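Long-range contacts in outer membrane protein SusF (Bacteroides thetaiotaomicron, PDB 4FE9), which binds starch at the surface of the cell, ahead of its transport into the periplasm for degradation: residues S108-L113 and T139-T144; I298-A303 and A347-V352. All blocks are in the same frame, centred on the assembly; numbering follows the deposited sequence.

How the contacts relate
Contact 1 is completed well before contact 2 begins along the chain, and the two lie on either side of the molecule's centre. Their centres are about 49 Å apart and their nearest atoms about 36 Å, so they do not touch. Contact 1 is the open end of the hairpin of strands 111-122 and 128-141, in the mixed sheet that precedes the first carbohydrate-binding module. Contact 2 pairs strands 294-301 and 348-357 inside the second module, residues 260-368, in a separate antiparallel sheet. Sharing no strand or sheet, they belong to different beta domains of an elongated starch-binding monomer, each away from the glucose-binding residues.

Contact 1. Residues S108-L113 and T139-T144; sequences SVVREL and TLQPAT. With EDO (1,2-ethanediol), chain D.
Ser108 and Gln141 meet through their polar ends just beyond the paired ends of two antiparallel strands. Chi1 of 179° sets CG of Gln141 anti to the backbone N; the extended chain beyond CG carries the amide to Ser108, where NE2 lies 2.9 Å from OG in a nearly straight hydrogen bond (164° at the hydrogen), with OG in the amide plane. The same NE2 makes weak bonds to Ser108 O and to O1 of a 1,2-ethanediol. Ser108 OG donates a hydrogen bond to Pro142 O, 2.8 Å away and tilted 28° from that carbonyl's plane; the hydroxyl is thus acceptor and donor at once. An alanine in place of Gln141 would probably leave Ser108 OG without its amide donor and freer to turn about the bond to Pro142 O. Farther in, Arg111 and Leu140 form a hydrogen-bonded pair, Arg111 N to Leu140 O at 2.9 Å and Leu140 N to Arg111 O at 3.0 Å. The side chains of Val110 and Thr139 cross obliquely, Val110 CG1 touching Thr139 CB at 3.6 Å. On the other face, Leu113 CD1 reaches Leu140 CB at 4.4 Å. This is the open end of a beta hairpin: Leu113, Arg111 and Leu140 lean on helix 92-102, while strand 38-40 flanks the far edge of 139-141, bonding through Ile39 to the backbone of Thr139 and Gln141.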
ATOM      1  N   SER A 108     -10.514  14.881  13.858  1.00 11.40           N
ATOM      2  CA  SER A 108     -10.682  16.147  14.546  1.00 11.69           C
ATOM      3  C   SER A 108      -9.409  16.559  15.296  1.00 13.62           C
ATOM      4  O   SER A 108      -9.411  16.694  16.527  1.00 13.66           O
ATOM      5  CB  SER A 108     -11.856  16.095  15.489  1.00 11.75           C
ATOM      6  OG  SER A 108     -12.095  17.369  16.059  1.00 11.85           O
ATOM      7  N   VAL A 109      -8.364  16.818  14.531  1.00 12.43           N
ATOM      8  CA  VAL A 109      -7.021  17.126  15.046  1.00 14.91           C
ATOM      9  C   VAL A 109      -6.644  18.554  14.560  1.00 14.24           C
ATOM     10  O   VAL A 109      -6.984  18.943  13.417  1.00 13.02           O
ATOM     11  CB  VAL A 109      -5.987  16.093  14.444  1.00 15.08           C
ATOM     12  CG1 VAL A 109      -4.556  16.509  14.753  1.00 18.56           C
ATOM     13  CG2 VAL A 109      -6.277  14.667  14.990  1.00 18.37           C
ATOM     14  N   VAL A 110      -5.877  19.293  15.359  1.00 14.19           N
ATOM     15  CA  VAL A 110      -5.395  20.633  14.913  1.00 13.74           C
ATOM     16  C   VAL A 110      -4.422  20.528  13.715  1.00 12.48           C
ATOM     17  O   VAL A 110      -3.380  19.877  13.802  1.00 11.87           O
ATOM     18  CB  VAL A 110      -4.730  21.421  16.063  1.00 15.00           C
ATOM     19  CG1 VAL A 110      -4.253  22.771  15.567  1.00 14.57           C
ATOM     20  CG2 VAL A 110      -5.710  21.588  17.226  1.00 14.90           C
ATOM     21  N   ARG A 111      -4.829  21.074  12.574  1.00 10.70           N
ATOM     22  CA  ARG A 111      -4.033  20.961  11.339  1.00 10.25           C
ATOM     23  C   ARG A 111      -3.394  22.303  11.017  1.00 11.10           C
ATOM     24  O   ARG A 111      -4.069  23.322  10.964  1.00 10.26           O
ATOM     25  CB  ARG A 111      -4.927  20.543  10.145  1.00 10.00           C
ATOM     26  CG  ARG A 111      -5.619  19.199  10.334  1.00  7.49           C
ATOM     27  CD  ARG A 111      -4.601  18.069  10.373  1.00  9.06           C
ATOM     28  NE  ARG A 111      -5.285  16.785  10.224  1.00 12.11           N
ATOM     29  CZ  ARG A 111      -4.719  15.606  10.448  1.00 15.62           C
ATOM     30  NH1 ARG A 111      -3.452  15.537  10.894  1.00  8.84           N
ATOM     31  NH2 ARG A 111      -5.418  14.486  10.221  1.00 13.06           N
ATOM     32  N   GLU A 112      -2.116  22.280  10.723  1.00 11.69           N
ATOM     33  CA  GLU A 112      -1.436  23.473  10.276  1.00 14.40           C
ATOM     34  C   GLU A 112      -1.662  23.754   8.761  1.00 14.60           C
ATOM     35  O   GLU A 112      -1.589  22.855   7.919  1.00 12.32           O
ATOM     36  CB  GLU A 112       0.043  23.353  10.541  1.00 14.81           C
ATOM     37  CG  GLU A 112       0.822  24.491   9.959  1.00 21.24           C
ATOM     38  CD  GLU A 112       2.038  24.835  10.807  1.00 43.57           C
ATOM     39  OE1 GLU A 112       2.629  23.893  11.395  1.00 43.75           O
ATOM     40  OE2 GLU A 112       2.344  26.050  10.951  1.00 47.27           O
ATOM     41  N   LEU A 113      -1.914  25.020   8.452  1.00 14.88           N
ATOM     42  CA  LEU A 113      -1.994  25.482   7.092  1.00 14.91           C
ATOM     43  C   LEU A 113      -0.962  26.603   6.886  1.00 15.52           C
ATOM     44  O   LEU A 113      -1.059  27.658   7.500  1.00 15.68           O
ATOM     45  CB  LEU A 113      -3.374  26.031   6.822  1.00 14.47           C
ATOM     46  CG  LEU A 113      -4.557  25.076   6.996  1.00 17.01           C
ATOM     47  CD1 LEU A 113      -5.871  25.854   6.995  1.00 19.32           C
ATOM     48  CD2 LEU A 113      -4.522  24.037   5.860  1.00 12.22           C
ATOM     49  N   THR A 139      -4.051  27.506  11.884  1.00 11.29           N
ATOM     50  CA  THR A 139      -4.490  26.135  12.094  1.00 11.22           C
ATOM     51  C   THR A 139      -5.995  26.032  12.132  1.00 10.26           C
ATOM     52  O   THR A 139      -6.695  27.043  12.296  1.00  8.84           O
ATOM     53  CB  THR A 139      -3.963  25.595  13.385  1.00 12.55           C
ATOM     54  OG1 THR A 139      -4.626  26.257  14.481  1.00 13.88           O
ATOM     55  CG2 THR A 139      -2.432  25.793  13.460  1.00 12.03           C
ATOM     56  N   LEU A 140      -6.489  24.836  11.804  1.00  8.18           N
ATOM     57  CA  LEU A 140      -7.907  24.579  11.759  1.00  9.95           C
ATOM     58  C   LEU A 140      -8.134  23.147  12.260  1.00  9.07           C
ATOM     59  O   LEU A 140      -7.382  22.225  11.909  1.00 10.98           O
ATOM     60  CB  LEU A 140      -8.452  24.726  10.319  1.00  8.57           C
ATOM     61  CG  LEU A 140      -9.945  24.443  10.075  1.00 10.13           C
ATOM     62  CD1 LEU A 140     -10.570  25.376   9.014  1.00 11.87           C
ATOM     63  CD2 LEU A 140     -10.180  22.980   9.685  1.00  6.99           C
ATOM     64  N   GLN A 141      -9.143  22.977  13.084  1.00  9.11           N
ATOM     65  CA  GLN A 141      -9.486  21.655  13.583  1.00  9.01           C
ATOM     66  C   GLN A 141     -10.838  21.258  13.052  1.00  8.91           C
ATOM     67  O   GLN A 141     -11.861  21.858  13.417  1.00  9.13           O
ATOM     68  CB  GLN A 141      -9.528  21.667  15.116  1.00 10.21           C
ATOM     69  CG  GLN A 141      -9.913  20.286  15.730  1.00 10.91           C
ATOM     70  CD  GLN A 141     -10.223  20.391  17.211  1.00 19.44           C
ATOM     71  OE1 GLN A 141      -9.897  21.373  17.842  1.00 14.95           O
ATOM     72  NE2 GLN A 141     -10.909  19.416  17.737  1.00 21.47           N
ATOM     73  N   PRO A 142     -10.871  20.211  12.230  1.00  8.80           N
ATOM     74  CA  PRO A 142     -12.147  19.767  11.692  1.00  9.71           C
ATOM     75  C   PRO A 142     -13.070  19.325  12.809  1.00  8.90           C
ATOM     76  O   PRO A 142     -12.618  19.145  13.932  1.00  9.51           O
ATOM     77  CB  PRO A 142     -11.764  18.572  10.817  1.00  8.02           C
ATOM     78  CG  PRO A 142     -10.362  18.835  10.410  1.00  8.00           C
ATOM     79  CD  PRO A 142      -9.730  19.517  11.608  1.00  9.84           C
ATOM     80  N   ALA A 143     -14.361  19.261  12.517  1.00  9.83           N
ATOM     81  CA  ALA A 143     -15.380  18.998  13.530  1.00  9.00           C
ATOM     82  C   ALA A 143     -15.233  17.564  14.043  1.00  9.54           C
ATOM     83  O   ALA A 143     -14.507  16.740  13.453  1.00  7.25           O
ATOM     84  CB  ALA A 143     -16.739  19.195  12.971  1.00  9.69           C
ATOM     85  N   THR A 144     -15.718  17.367  15.249  1.00  9.21           N
ATOM     86  CA  THR A 144     -15.690  16.074  15.911  1.00 10.01           C
ATOM     87  C   THR A 144     -16.302  14.996  15.024  1.00  9.64           C
ATOM     88  O   THR A 144     -17.310  15.215  14.380  1.00 11.43           O
ATOM     89  CB  THR A 144     -16.444  16.190  17.238  1.00 10.15           C
ATOM     90  OG1 THR A 144     -15.710  17.089  18.084  1.00 11.11           O
ATOM     91  CG2 THR A 144     -16.576  14.818  17.938  1.00  9.59           C
TER
HETATM   92  C1  EDO D 509     -12.593  20.485  20.839  1.00 16.62           C
HETATM   93  O1  EDO D 509     -12.474  19.068  20.607  1.00 22.84           O
HETATM   94  C2  EDO D 509     -13.758  21.025  20.025  1.00 17.58           C
HETATM   95  O2  EDO D 509     -14.880  20.109  20.090  1.00 22.01           O

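Contact 2. Residues I298-A303 and A347-V352. With EDO (1,2-ethanediol), chain J; EDO (1,2-ethanediol), chain F.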
ATOM      1  N   ILE A 298      14.084 -19.041  -5.553  1.00 17.77           N
ATOM      2  CA  ILE A 298      15.518 -18.767  -5.401  1.00 18.82           C
ATOM      3  C   ILE A 298      16.236 -18.852  -6.723  1.00 20.10           C
ATOM      4  O   ILE A 298      16.004 -19.784  -7.502  1.00 20.69           O
ATOM      5  CB  ILE A 298      16.155 -19.671  -4.383  1.00 19.84           C
ATOM      6  CG1 ILE A 298      15.787 -19.194  -2.984  1.00 17.91           C
ATOM      7  CG2 ILE A 298      17.702 -19.690  -4.558  1.00 20.35           C
ATOM      8  CD1 ILE A 298      16.140 -20.155  -1.882  1.00 22.33           C
ATOM      9  N   PHE A 299      16.850 -17.733  -7.111  1.00 20.12           N
ATOM     10  CA  PHE A 299      17.314 -17.546  -8.475  1.00 20.27           C
ATOM     11  C   PHE A 299      18.721 -16.945  -8.457  1.00 20.37           C
ATOM     12  O   PHE A 299      19.135 -16.337  -7.460  1.00 18.51           O
ATOM     13  CB  PHE A 299      16.387 -16.618  -9.262  1.00 20.48           C
ATOM     14  CG  PHE A 299      15.005 -17.161  -9.474  1.00 22.87           C
ATOM     15  CD1 PHE A 299      14.780 -18.232 -10.353  1.00 25.36           C
ATOM     16  CD2 PHE A 299      13.912 -16.542  -8.879  1.00 22.22           C
ATOM     17  CE1 PHE A 299      13.500 -18.734 -10.551  1.00 28.34           C
ATOM     18  CE2 PHE A 299      12.616 -17.036  -9.077  1.00 22.19           C
ATOM     19  CZ  PHE A 299      12.404 -18.083  -9.973  1.00 28.89           C
ATOM     20  N   TYR A 300      19.466 -17.171  -9.543  1.00 20.58           N
ATOM     21  CA  TYR A 300      20.789 -16.559  -9.698  1.00 22.12           C
ATOM     22  C   TYR A 300      20.680 -15.359 -10.534  1.00 21.36           C
ATOM     23  O   TYR A 300      20.192 -15.436 -11.651  1.00 22.72           O
ATOM     24  CB  TYR A 300      21.804 -17.519 -10.325  1.00 20.66           C
ATOM     25  CG  TYR A 300      23.216 -16.949 -10.286  1.00 24.16           C
ATOM     26  CD1 TYR A 300      23.886 -16.792  -9.056  1.00 22.13           C
ATOM     27  CD2 TYR A 300      23.765 -16.361 -11.395  1.00 21.59           C
ATOM     28  CE1 TYR A 300      25.114 -16.153  -8.974  1.00 28.76           C
ATOM     29  CE2 TYR A 300      25.001 -15.696 -11.321  1.00 33.34           C
ATOM     30  CZ  TYR A 300      25.655 -15.590 -10.097  1.00 28.41           C
ATOM     31  OH  TYR A 300      26.885 -14.955 -10.004  1.00 36.70           O
ATOM     32  N   PHE A 301      21.193 -14.229 -10.036  1.00 23.36           N
ATOM     33  CA  PHE A 301      21.299 -13.030 -10.900  1.00 22.84           C
ATOM     34  C   PHE A 301      22.763 -12.579 -11.045  1.00 22.62           C
ATOM     35  O   PHE A 301      23.500 -12.497 -10.054  1.00 23.15           O
ATOM     36  CB  PHE A 301      20.438 -11.886 -10.370  1.00 22.80           C
ATOM     37  CG  PHE A 301      18.970 -12.214 -10.284  1.00 20.12           C
ATOM     38  CD1 PHE A 301      18.127 -12.027 -11.387  1.00 28.61           C
ATOM     39  CD2 PHE A 301      18.427 -12.675  -9.110  1.00 22.36           C
ATOM     40  CE1 PHE A 301      16.738 -12.306 -11.295  1.00 23.79           C
ATOM     41  CE2 PHE A 301      17.041 -12.947  -9.006  1.00 23.29           C
ATOM     42  CZ  PHE A 301      16.208 -12.734 -10.099  1.00 21.17           C
ATOM     43  N   ALA A 302      23.202 -12.504 -12.284  1.00 23.70           N
ATOM     44  CA  ALA A 302      24.410 -11.742 -12.674  1.00 25.93           C
ATOM     45  C   ALA A 302      24.216 -10.240 -12.435  1.00 27.24           C
ATOM     46  O   ALA A 302      23.094  -9.773 -12.189  1.00 27.79           O
ATOM     47  CB  ALA A 302      24.713 -11.988 -14.123  1.00 24.81           C
ATOM     48  N   ALA A 303      25.282  -9.465 -12.614  1.00 28.65           N
ATOM     49  CA  ALA A 303      25.156  -8.014 -12.571  1.00 28.96           C
ATOM     50  C   ALA A 303      24.638  -7.531 -13.910  1.00 29.47           C
ATOM     51  O   ALA A 303      24.937  -8.131 -14.924  1.00 29.09           O
ATOM     52  CB  ALA A 303      26.503  -7.370 -12.226  1.00 29.64           C
ATOM     53  N   ALA A 347      25.550  -9.128  -8.583  1.00 29.15           N
ATOM     54  CA  ALA A 347      25.392 -10.563  -8.903  1.00 28.45           C
ATOM     55  C   ALA A 347      25.242 -11.393  -7.640  1.00 27.48           C
ATOM     56  O   ALA A 347      25.709 -11.003  -6.581  1.00 27.35           O
ATOM     57  CB  ALA A 347      26.573 -11.079  -9.755  1.00 28.38           C
ATOM     58  N   GLY A 348      24.466 -12.471  -7.727  1.00 26.97           N
ATOM     59  CA  GLY A 348      24.309 -13.375  -6.576  1.00 25.87           C
ATOM     60  C   GLY A 348      23.026 -14.196  -6.618  1.00 24.69           C
ATOM     61  O   GLY A 348      22.242 -14.100  -7.570  1.00 25.85           O
ATOM     62  N   TRP A 349      22.923 -15.137  -5.677  1.00 24.77           N
ATOM     63  CA  TRP A 349      21.679 -15.853  -5.390  1.00 22.89           C
ATOM     64  C   TRP A 349      20.800 -15.003  -4.509  1.00 21.59           C
ATOM     65  O   TRP A 349      21.246 -14.531  -3.463  1.00 21.74           O
ATOM     66  CB  TRP A 349      21.981 -17.203  -4.689  1.00 22.45           C
ATOM     67  CG  TRP A 349      22.583 -18.255  -5.635  1.00 24.04           C
ATOM     68  CD1 TRP A 349      23.912 -18.509  -5.850  1.00 26.72           C
ATOM     69  CD2 TRP A 349      21.865 -19.132  -6.518  1.00 20.60           C
ATOM     70  NE1 TRP A 349      24.060 -19.402  -6.898  1.00 27.13           N
ATOM     71  CE2 TRP A 349      22.823 -19.889  -7.230  1.00 24.30           C
ATOM     72  CE3 TRP A 349      20.505 -19.391  -6.732  1.00 22.18           C
ATOM     73  CZ2 TRP A 349      22.465 -20.848  -8.174  1.00 30.00           C
ATOM     74  CZ3 TRP A 349      20.153 -20.365  -7.643  1.00 19.91           C
ATOM     75  CH2 TRP A 349      21.129 -21.081  -8.359  1.00 28.57           C
ATOM     76  N   TYR A 350      19.520 -14.894  -4.875  1.00 20.22           N
ATOM     77  CA  TYR A 350      18.545 -14.141  -4.079  1.00 20.00           C
ATOM     78  C   TYR A 350      17.242 -14.933  -3.922  1.00 18.85           C
ATOM     79  O   TYR A 350      16.807 -15.591  -4.848  1.00 18.85           O
ATOM     80  CB  TYR A 350      18.239 -12.808  -4.773  1.00 20.24           C
ATOM     81  CG  TYR A 350      19.455 -11.882  -4.889  1.00 21.01           C
ATOM     82  CD1 TYR A 350      19.949 -11.219  -3.785  1.00 25.86           C
ATOM     83  CD2 TYR A 350      20.093 -11.693  -6.101  1.00 29.83           C
ATOM     84  CE1 TYR A 350      21.065 -10.395  -3.881  1.00 27.96           C
ATOM     85  CE2 TYR A 350      21.196 -10.852  -6.210  1.00 27.15           C
ATOM     86  CZ  TYR A 350      21.660 -10.197  -5.099  1.00 26.07           C
ATOM     87  OH  TYR A 350      22.780  -9.374  -5.194  1.00 34.14           O
ATOM     88  N   LEU A 351      16.668 -14.891  -2.735  1.00 17.77           N
ATOM     89  CA  LEU A 351      15.239 -15.177  -2.544  1.00 17.91           C
ATOM     90  C   LEU A 351      14.396 -14.017  -3.058  1.00 17.40           C
ATOM     91  O   LEU A 351      14.442 -12.903  -2.499  1.00 16.30           O
ATOM     92  CB  LEU A 351      14.918 -15.434  -1.056  1.00 16.88           C
ATOM     93  CG  LEU A 351      13.440 -15.846  -0.770  1.00 20.31           C
ATOM     94  CD1 LEU A 351      13.314 -16.813   0.394  1.00 24.15           C
ATOM     95  CD2 LEU A 351      12.566 -14.674  -0.547  1.00 23.21           C
ATOM     96  N   VAL A 352      13.725 -14.240  -4.187  1.00 16.72           N
ATOM     97  CA  VAL A 352      12.828 -13.267  -4.742  1.00 16.43           C
ATOM     98  C   VAL A 352      11.403 -13.483  -4.201  1.00 17.19           C
ATOM     99  O   VAL A 352      10.870 -14.607  -4.250  1.00 17.03           O
ATOM    100  CB  VAL A 352      12.808 -13.377  -6.250  1.00 17.22           C
ATOM    101  CG1 VAL A 352      11.807 -12.421  -6.831  1.00 16.91           C
ATOM    102  CG2 VAL A 352      14.225 -13.080  -6.827  1.00 20.15           C
TER
HETATM  103  C1  EDO J 515      27.846  -9.746 -13.632  1.00 32.86           C
HETATM  104  O1  EDO J 515      27.984 -10.640 -12.500  1.00 29.05           O
HETATM  105  C2  EDO J 515      27.663 -10.561 -14.908  1.00 36.58           C
HETATM  106  O2  EDO J 515      27.186  -9.738 -15.979  1.00 37.24           O
HETATM  107  C1  EDO F 511      13.003 -21.756  -7.791  1.00 22.40           C
HETATM  108  O1  EDO F 511      13.190 -21.502  -6.393  1.00 17.80           O
HETATM  109  C2  EDO F 511      11.565 -21.438  -8.120  1.00 21.91           C
HETATM  110  O2  EDO F 511      11.325 -21.757  -9.492  1.00 35.88           O
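Four backbone hydrogen bonds join Ile298-Phe301 to Gly348-Leu351 as antiparallel strands, with Phe299-Tyr350 and Phe301-Gly348 as hydrogen-bonded pairs and Ile298-Leu351 and Tyr300-Trp349 as non-hydrogen-bonded ones; the 2.5 Å from Gly348 N to Phe301 O is doubtfully short. On the face of Tyr300 and Trp349, the tyrosine ring turns its edge to the indole, the two planes making 61°. Chi1 of -171° sets CG of Tyr300 anti to the backbone N, and the ring beyond it brings CD1 3.4 Å above the indole plane, nearest NE1 and offset toward the rim. Tyr300 CB sits almost squarely over the six-membered ring of Trp349, 3.9 Å from its centroid, in a CH-pi contact. Ile298 CG2 touches the same indole at CE3 (3.6 Å). On the opposite face, Phe301 CD2 meets the edge of the Tyr350 ring at CD2, 3.6 Å away, and Val352 CG2 lies at the edge of the Phe301 ring, 3.6 Å from CE2. At the backbone angles of Gly348 (phi 157°) a CB would jam against the preceding carbonyl. Trp349 NE1 bonds to Thr396 O and the indole meets Phe401 edge-to-face, both in the third carbohydrate-binding module, so this face of the second module's sheet packs against the next module. Within the sheet, strand 283-287 flanks 294-301 and strand 360-366 flanks 348-357; Phe299 and Phe301 also pack against Met265 of strand 264-267.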